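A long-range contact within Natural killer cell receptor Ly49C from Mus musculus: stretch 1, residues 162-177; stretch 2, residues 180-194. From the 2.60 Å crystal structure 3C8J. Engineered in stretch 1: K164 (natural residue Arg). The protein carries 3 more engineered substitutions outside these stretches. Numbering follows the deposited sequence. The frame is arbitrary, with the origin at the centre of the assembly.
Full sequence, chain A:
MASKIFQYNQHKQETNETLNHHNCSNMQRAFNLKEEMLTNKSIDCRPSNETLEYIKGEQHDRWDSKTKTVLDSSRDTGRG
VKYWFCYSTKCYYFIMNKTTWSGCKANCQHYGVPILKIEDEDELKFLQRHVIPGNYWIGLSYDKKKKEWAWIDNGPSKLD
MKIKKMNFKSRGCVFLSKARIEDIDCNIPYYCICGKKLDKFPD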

# COMPACT_ATOMS: atom_id res chain seq x y z
N LYS A 162 -11.41 -14.90 16.82
CA LYS A 162 -11.97 -15.68 15.71
C LYS A 162 -11.22 -17.01 15.52
O LYS A 162 -11.84 -18.06 15.37
CB LYS A 162 -11.96 -14.83 14.43
CG LYS A 162 -12.39 -15.55 13.15
CD LYS A 162 -11.88 -14.79 11.91
CE LYS A 162 -11.91 -15.66 10.66
NZ LYS A 162 -11.85 -14.83 9.44
N ILE A 163 -9.89 -16.94 15.55
CA ILE A 163 -9.03 -18.10 15.36
C ILE A 163 -9.27 -19.21 16.39
O ILE A 163 -9.41 -20.38 16.03
CB ILE A 163 -7.53 -17.68 15.32
CG1 ILE A 163 -7.17 -17.21 13.90
CG2 ILE A 163 -6.61 -18.81 15.75
CD1 ILE A 163 -5.88 -16.39 13.79
N LYS A 164 -9.33 -18.86 17.67
CA LYS A 164 -9.56 -19.87 18.70
C LYS A 164 -10.96 -20.49 18.59
O LYS A 164 -11.18 -21.63 19.03
CB LYS A 164 -9.27 -19.34 20.11
CG LYS A 164 -10.22 -18.26 20.63
CD LYS A 164 -9.97 -18.03 22.11
CE LYS A 164 -11.12 -17.27 22.77
NZ LYS A 164 -10.99 -17.27 24.26
N LYS A 165 -11.89 -19.76 17.98
CA LYS A 165 -13.21 -20.30 17.70
C LYS A 165 -13.23 -21.10 16.39
O LYS A 165 -14.24 -21.69 16.02
CB LYS A 165 -14.29 -19.21 17.72
CG LYS A 165 -15.71 -19.75 17.92
CD LYS A 165 -16.69 -18.71 18.41
CE LYS A 165 -18.05 -19.37 18.66
NZ LYS A 165 -18.92 -18.58 19.57
N MET A 166 -12.09 -21.13 15.70
CA MET A 166 -11.96 -21.89 14.46
C MET A 166 -11.48 -23.32 14.66
O MET A 166 -11.35 -24.06 13.68
CB MET A 166 -11.03 -21.18 13.50
CG MET A 166 -11.71 -20.12 12.69
SD MET A 166 -10.76 -19.82 11.21
CE MET A 166 -12.09 -19.40 10.09
N ASN A 167 -11.23 -23.70 15.92
CA ASN A 167 -10.88 -25.08 16.32
C ASN A 167 -9.87 -25.77 15.42
O ASN A 167 -10.21 -26.77 14.76
CB ASN A 167 -12.13 -25.94 16.43
CG ASN A 167 -12.91 -25.67 17.68
OD1 ASN A 167 -12.48 -25.99 18.79
ND2 ASN A 167 -14.10 -25.09 17.51
N PHE A 168 -8.65 -25.24 15.37
CA PHE A 168 -7.58 -25.87 14.60
C PHE A 168 -7.12 -27.17 15.27
O PHE A 168 -6.71 -27.16 16.44
CB PHE A 168 -6.40 -24.92 14.40
CG PHE A 168 -6.67 -23.79 13.45
CD1 PHE A 168 -7.64 -23.90 12.45
CD2 PHE A 168 -5.93 -22.60 13.54
CE1 PHE A 168 -7.88 -22.84 11.56
CE2 PHE A 168 -6.16 -21.53 12.65
CZ PHE A 168 -7.14 -21.65 11.67
N LYS A 169 -7.23 -28.27 14.53
CA LYS A 169 -6.97 -29.61 15.06
C LYS A 169 -5.49 -29.99 14.97
O LYS A 169 -4.83 -30.18 15.99
CB LYS A 169 -7.84 -30.66 14.35
CG LYS A 169 -9.33 -30.51 14.64
CD LYS A 169 -10.07 -31.80 14.35
CE LYS A 169 -11.18 -32.02 15.38
NZ LYS A 169 -11.71 -33.40 15.36
N SER A 170 -4.98 -30.07 13.74
CA SER A 170 -3.59 -30.47 13.46
C SER A 170 -2.55 -29.72 14.29
O SER A 170 -2.65 -28.51 14.48
CB SER A 170 -3.29 -30.27 11.98
OG SER A 170 -3.50 -28.93 11.60
N ARG A 171 -1.56 -30.46 14.79
CA ARG A 171 -0.42 -29.85 15.45
C ARG A 171 0.54 -29.25 14.42
O ARG A 171 1.76 -29.44 14.51
CB ARG A 171 0.31 -30.87 16.34
CG ARG A 171 -0.21 -30.92 17.75
CD ARG A 171 0.56 -31.94 18.59
NE ARG A 171 0.05 -32.02 19.97
CZ ARG A 171 -1.04 -32.68 20.34
NH1 ARG A 171 -1.75 -33.34 19.43
NH2 ARG A 171 -1.42 -32.70 21.61
N GLY A 172 -0.03 -28.53 13.45
CA GLY A 172 0.70 -28.05 12.29
C GLY A 172 0.80 -26.55 12.27
O GLY A 172 1.03 -25.92 13.30
N CYS A 173 0.63 -25.98 11.07
CA CYS A 173 0.83 -24.56 10.82
C CYS A 173 -0.41 -23.90 10.16
O CYS A 173 -1.46 -24.55 10.04
CB CYS A 173 2.05 -24.36 9.92
SG CYS A 173 3.62 -24.67 10.72
N VAL A 174 -0.30 -22.63 9.77
CA VAL A 174 -1.44 -21.91 9.18
C VAL A 174 -1.12 -21.24 7.85
O VAL A 174 -0.13 -20.52 7.72
CB VAL A 174 -2.05 -20.86 10.17
CG1 VAL A 174 -3.16 -20.04 9.49
CG2 VAL A 174 -2.62 -21.51 11.40
N PHE A 175 -1.97 -21.46 6.85
CA PHE A 175 -1.80 -20.76 5.58
C PHE A 175 -3.04 -19.95 5.28
O PHE A 175 -4.09 -20.19 5.86
CB PHE A 175 -1.50 -21.75 4.45
CG PHE A 175 -2.62 -22.69 4.14
CD1 PHE A 175 -3.44 -22.48 3.04
CD2 PHE A 175 -2.86 -23.80 4.93
CE1 PHE A 175 -4.49 -23.35 2.74
CE2 PHE A 175 -3.89 -24.66 4.64
CZ PHE A 175 -4.70 -24.43 3.54
N LEU A 176 -2.93 -18.97 4.39
CA LEU A 176 -4.14 -18.37 3.85
C LEU A 176 -4.35 -18.63 2.36
O LEU A 176 -3.39 -18.92 1.61
CB LEU A 176 -4.30 -16.89 4.23
CG LEU A 176 -3.57 -15.74 3.53
CD1 LEU A 176 -3.82 -15.72 2.03
CD2 LEU A 176 -3.97 -14.40 4.15
N SER A 177 -5.61 -18.54 1.96
CA SER A 177 -6.05 -18.68 0.59
C SER A 177 -6.99 -17.51 0.40
O SER A 177 -7.31 -16.82 1.36
CB SER A 177 -6.78 -20.03 0.37
OG SER A 177 -7.82 -20.22 1.31
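Stretch 2, residues 180-194: RIEDIDCNIPYYCIC

Stretch 2 folds back on stretch 1 as a hairpin partner: strand 181-184 runs antiparallel to strand 173-176, their axes 4.7 Å apart at closest approach and their directions 145° apart, and a type I turn from D185 to I188 then leads into strand 190-194. The ladder is regular. C173 N donates to I184 O (2.8 Å) and I184 N to C173 O (3.0 Å); F175 and E182 repeat the exchange, and S177 N closes the end on R180 O (2.8 Å).

The side chains alternate between two faces. On one, I181 is the main bump. Its branched, apolar side chain fills a hollow lined by I163, M166, F168, V174 and L176, with I181 CD1 3.7 Å from I163 CG1 and 3.8 Å from F168 CZ. Beside it D183 lays its CB over the F168 ring, 4.0 Å from the centroid, while its carboxylate accepts a hydrogen bond from S170 (OG to D183 OD2, 2.7 Å).

On the other face the flat F175 ring lies against E182, I184 and Y190; F175 CD2 is 3.8 Å from Y190 CE1, the planes inclined at 46°. At the far end the C173 SG–C186 SG disulfide (2.1 Å) pins the turn. G172 suits its place there: a CB would come 2.4 Å from I184 O.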

# COMPACT_ATOMS: atom_id res chain seq x y z
N ARG A 180 -10.01 -18.41 2.71
CA ARG A 180 -9.91 -18.40 4.18
C ARG A 180 -8.51 -18.68 4.75
O ARG A 180 -7.52 -18.50 4.05
CB ARG A 180 -10.93 -19.35 4.80
CG ARG A 180 -10.72 -20.75 4.33
CD ARG A 180 -11.94 -21.64 4.58
NE ARG A 180 -11.68 -22.95 3.98
CZ ARG A 180 -11.78 -23.22 2.67
NH1 ARG A 180 -12.18 -22.28 1.81
NH2 ARG A 180 -11.50 -24.44 2.23
N ILE A 181 -8.46 -19.05 6.03
CA ILE A 181 -7.24 -19.53 6.68
C ILE A 181 -7.51 -20.90 7.30
O ILE A 181 -8.60 -21.17 7.77
CB ILE A 181 -6.68 -18.57 7.79
CG1 ILE A 181 -7.63 -18.47 8.97
CG2 ILE A 181 -6.42 -17.20 7.25
CD1 ILE A 181 -6.96 -18.08 10.26
N GLU A 182 -6.49 -21.75 7.29
CA GLU A 182 -6.62 -23.14 7.70
C GLU A 182 -5.37 -23.63 8.42
O GLU A 182 -4.34 -22.96 8.41
CB GLU A 182 -6.86 -24.01 6.47
CG GLU A 182 -8.30 -24.19 6.08
CD GLU A 182 -8.51 -25.54 5.43
OE1 GLU A 182 -8.17 -25.67 4.22
OE2 GLU A 182 -9.02 -26.46 6.12
N ASP A 183 -5.45 -24.82 9.01
CA ASP A 183 -4.30 -25.45 9.64
C ASP A 183 -3.94 -26.79 8.99
O ASP A 183 -4.81 -27.65 8.76
CB ASP A 183 -4.52 -25.63 11.16
CG ASP A 183 -5.70 -26.54 11.49
OD1 ASP A 183 -6.79 -26.39 10.90
OD2 ASP A 183 -5.53 -27.41 12.37
N ILE A 184 -2.65 -26.96 8.69
CA ILE A 184 -2.16 -28.17 8.03
C ILE A 184 -0.68 -28.45 8.35
O ILE A 184 0.03 -27.58 8.85
CB ILE A 184 -2.44 -28.11 6.49
CG1 ILE A 184 -2.66 -29.51 5.91
CG2 ILE A 184 -1.40 -27.27 5.76
CD1 ILE A 184 -3.68 -29.59 4.77
N ASP A 185 -0.25 -29.69 8.08
CA ASP A 185 1.14 -30.13 8.26
C ASP A 185 2.13 -29.11 7.73
O ASP A 185 2.04 -28.70 6.58
CB ASP A 185 1.36 -31.50 7.57
CG ASP A 185 2.85 -31.91 7.49
OD1 ASP A 185 3.20 -32.70 6.58
OD2 ASP A 185 3.66 -31.44 8.32
N CYS A 186 3.07 -28.71 8.58
CA CYS A 186 4.05 -27.65 8.26
C CYS A 186 5.02 -27.98 7.11
O CYS A 186 5.73 -27.10 6.63
CB CYS A 186 4.83 -27.28 9.52
SG CYS A 186 3.76 -26.74 10.88
N ASN A 187 5.04 -29.24 6.69
CA ASN A 187 5.93 -29.69 5.62
C ASN A 187 5.33 -29.59 4.23
O ASN A 187 5.99 -29.92 3.24
CB ASN A 187 6.38 -31.14 5.86
CG ASN A 187 7.52 -31.25 6.85
OD1 ASN A 187 8.07 -30.24 7.30
ND2 ASN A 187 7.88 -32.48 7.20
N ILE A 188 4.07 -29.16 4.14
CA ILE A 188 3.45 -28.99 2.84
C ILE A 188 4.07 -27.80 2.08
O ILE A 188 4.19 -26.70 2.64
CB ILE A 188 1.91 -28.89 2.93
CG1 ILE A 188 1.35 -30.15 3.59
CG2 ILE A 188 1.30 -28.71 1.52
CD1 ILE A 188 -0.16 -30.21 3.64
N PRO A 189 4.51 -28.03 0.83
CA PRO A 189 5.13 -26.97 0.05
C PRO A 189 4.08 -25.96 -0.41
O PRO A 189 3.29 -26.24 -1.32
CB PRO A 189 5.72 -27.72 -1.16
CG PRO A 189 5.53 -29.18 -0.91
CD PRO A 189 4.44 -29.30 0.09
N TYR A 190 4.08 -24.79 0.22
CA TYR A 190 3.19 -23.70 -0.16
C TYR A 190 3.97 -22.43 -0.44
O TYR A 190 5.17 -22.32 -0.18
CB TYR A 190 2.17 -23.42 0.94
CG TYR A 190 1.05 -24.42 1.08
CD1 TYR A 190 0.46 -24.64 2.32
CD2 TYR A 190 0.59 -25.15 -0.03
CE1 TYR A 190 -0.56 -25.57 2.48
CE2 TYR A 190 -0.45 -26.09 0.11
CZ TYR A 190 -1.03 -26.28 1.38
OH TYR A 190 -2.04 -27.21 1.57
N TYR A 191 3.26 -21.43 -0.95
CA TYR A 191 3.82 -20.10 -1.06
C TYR A 191 4.01 -19.52 0.35
O TYR A 191 3.78 -20.20 1.35
CB TYR A 191 2.88 -19.22 -1.84
CG TYR A 191 2.63 -19.65 -3.26
CD1 TYR A 191 1.39 -19.45 -3.85
CD2 TYR A 191 3.65 -20.22 -4.03
CE1 TYR A 191 1.15 -19.82 -5.17
CE2 TYR A 191 3.43 -20.59 -5.35
CZ TYR A 191 2.18 -20.39 -5.92
OH TYR A 191 1.93 -20.75 -7.23
N CYS A 192 4.39 -18.26 0.42
CA CYS A 192 4.87 -17.69 1.64
C CYS A 192 4.72 -16.17 1.62
O CYS A 192 5.05 -15.54 0.60
CB CYS A 192 6.33 -18.09 1.78
SG CYS A 192 7.22 -17.35 3.08
N ILE A 193 4.22 -15.60 2.71
CA ILE A 193 4.08 -14.15 2.85
C ILE A 193 4.91 -13.58 4.00
O ILE A 193 4.76 -14.00 5.14
CB ILE A 193 2.62 -13.69 3.10
CG1 ILE A 193 1.65 -14.39 2.13
CG2 ILE A 193 2.52 -12.17 2.96
CD1 ILE A 193 0.21 -13.94 2.25
N CYS A 194 5.76 -12.61 3.68
CA CYS A 194 6.54 -11.92 4.70
C CYS A 194 5.91 -10.57 4.92
O CYS A 194 5.42 -9.97 3.98
CB CYS A 194 7.99 -11.74 4.26
SG CYS A 194 8.82 -13.19 3.58